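Local coordinates for protein bile salt hydrolase/transferase (Clostridium perfringens, PDB 2BJF) that hydrolyses the amide bond of glycine- and taurine-conjugated bile salts, releasing the free bile acid and the amino acid, and also acts as a bile acid amine N-acyltransferase, at residues A111-S115 against V116-K120. Sequence-based numbering, arbitrary orientation.
Sequences ANFSS and VEEVK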
loop_
_atom_site.group_PDB
_atom_site.type_symbol
_atom_site.label_atom_id
_atom_site.label_comp_id
_atom_site.label_asym_id
_atom_site.label_seq_id
_atom_site.Cartn_x
_atom_site.Cartn_y
_atom_site.Cartn_z
ATOM N N ALA A 111 4.705 41.819 6.331
ATOM C CA ALA A 111 4.863 43.228 6.684
ATOM C C ALA A 111 4.871 44.149 5.468
ATOM O O ALA A 111 4.507 45.320 5.577
ATOM C CB ALA A 111 6.124 43.434 7.509
ATOM N N ASN A 112 5.275 43.620 4.315
ATOM C CA ASN A 112 5.576 44.459 3.151
ATOM C C ASN A 112 4.578 44.426 1.993
ATOM O O ASN A 112 4.459 45.406 1.253
ATOM C CB ASN A 112 6.980 44.142 2.625
ATOM C CG ASN A 112 8.076 44.635 3.551
ATOM O OD1 ASN A 112 8.179 45.831 3.830
ATOM N ND2 ASN A 112 8.910 43.716 4.022
ATOM N N PHE A 113 3.876 43.307 1.829
ATOM C CA PHE A 113 3.078 43.082 0.622
ATOM C C PHE A 113 1.606 42.797 0.908
ATOM O O PHE A 113 1.260 42.291 1.977
ATOM C CB PHE A 113 3.705 41.963 -0.218
ATOM C CG PHE A 113 5.189 42.120 -0.415
ATOM C CD1 PHE A 113 5.689 43.088 -1.282
ATOM C CD2 PHE A 113 6.087 41.317 0.283
ATOM C CE1 PHE A 113 7.062 43.247 -1.459
ATOM C CE2 PHE A 113 7.462 41.466 0.112
ATOM C CZ PHE A 113 7.949 42.435 -0.760
ATOM N N SER A 114 0.749 43.126 -0.056
ATOM C CA SER A 114 -0.701 43.019 0.116
ATOM C C SER A 114 -1.333 41.845 -0.636
ATOM O O SER A 114 -2.488 41.497 -0.383
ATOM C CB SER A 114 -1.381 44.328 -0.298
ATOM O OG SER A 114 -1.217 44.569 -1.684
ATOM N N SER A 115 -0.582 41.240 -1.554
ATOM C CA SER A 115 -1.111 40.165 -2.395
ATOM C C SER A 115 -0.043 39.160 -2.814
ATOM O O SER A 115 1.154 39.443 -2.733
ATOM C CB SER A 115 -1.779 40.751 -3.644
ATOM O OG SER A 115 -0.817 41.332 -4.510
ATOM N N VAL A 116 -0.494 37.990 -3.265
ATOM C CA VAL A 116 0.387 36.961 -3.822
ATOM C C VAL A 116 1.138 37.495 -5.044
ATOM O O VAL A 116 2.340 37.264 -5.189
ATOM C CB VAL A 116 -0.402 35.668 -4.171
ATOM C CG1 VAL A 116 0.395 34.758 -5.105
ATOM C CG2 VAL A 116 -0.778 34.920 -2.900
ATOM N N GLU A 117 0.432 38.227 -5.905
ATOM C CA GLU A 117 1.047 38.816 -7.100
ATOM C C GLU A 117 2.193 39.779 -6.775
ATOM O O GLU A 117 3.218 39.774 -7.463
ATOM C CB GLU A 117 0.002 39.484 -8.000
ATOM C CG GLU A 117 -0.927 38.506 -8.734
ATOM C CD GLU A 117 -0.194 37.488 -9.611
ATOM O OE1 GLU A 117 -0.712 36.362 -9.763
ATOM O OE2 GLU A 117 0.891 37.802 -10.149
ATOM N N GLU A 118 2.012 40.594 -5.735
ATOM C CA GLU A 118 3.053 41.513 -5.265
ATOM C C GLU A 118 4.282 40.759 -4.762
ATOM O O GLU A 118 5.418 41.151 -5.043
ATOM C CB GLU A 118 2.520 42.429 -4.158
ATOM C CG GLU A 118 1.706 43.618 -4.652
ATOM C CD GLU A 118 1.527 44.702 -3.596
ATOM O OE1 GLU A 118 0.863 45.716 -3.895
ATOM O OE2 GLU A 118 2.050 44.551 -2.470
ATOM N N VAL A 119 4.038 39.678 -4.021
ATOM C CA VAL A 119 5.102 38.829 -3.473
ATOM C C VAL A 119 5.887 38.138 -4.592
ATOM O O VAL A 119 7.120 38.127 -4.572
ATOM C CB VAL A 119 4.535 37.765 -2.488
ATOM C CG1 VAL A 119 5.624 36.810 -2.023
ATOM C CG2 VAL A 119 3.893 38.434 -1.290
ATOM N N LYS A 120 5.164 37.575 -5.561
ATOM C CA LYS A 120 5.771 36.903 -6.714
ATOM C C LYS A 120 6.779 37.798 -7.430
ATOM O O LYS A 120 7.875 37.355 -7.780
ATOM C CB LYS A 120 4.698 36.437 -7.702
ATOM C CG LYS A 120 3.972 35.159 -7.292
ATOM C CD LYS A 120 3.012 34.673 -8.380
ATOM C CE LYS A 120 3.741 33.922 -9.491
ATOM N NZ LYS A 120 2.804 33.363 -10.512
HETATM O O HOH W 1 2.890 46.828 -0.482
#
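Ser115 caps the N-terminus of helix 116-123, and Glu118 in that first turn reaches back to Ser114 and Phe113. This is a local N-cap contact in the short link between helices 105-112 and 116-123 of the Ntn-hydrolase fold. It lies away from the bile acid and taurine sites. OG of Ser115 accepts from Glu118 N at 3.2 Å, with an N-H...O angle of 158°. The serine torsion that allows this places OG between its own N and carbonyl carbon (chi1 69°). The carbonyl of the same residue starts the helical bonding, with Ser115 O taking Val119 N at 3.2 Å. Asp148 OD2 accepts a hydrogen bond from Val116 N, another amide of the first turn.

The Glu118 side chain, deposited in two conformers, runs back over the cap in the one described here. Its chain is extended beyond CG, which carries the carboxylate to the link. OE2 receives Ser114 N at 3.1 Å in a nearly straight bond of 166°. The amide comes from above the carboxylate plane. A water donates to both OE2 and Asn112 O, bridging the carboxylate to the backbone of Asn112. OE2 also lies near the plane of the Phe113 ring, at its edge, with ring and carboxylate almost perpendicular.

The apolar part of the contact is between Phe113 and Val119. The Phe113 ring has Asn112 CB over the centre of one face and meets Trp108 edge-to-face. Val116 and Val119 pack on Ile146 of strand 142-147, joining the helix to the sheet. Val119 CG2 approaches the ring obliquely and lies 3.7 Å from Phe113 CB.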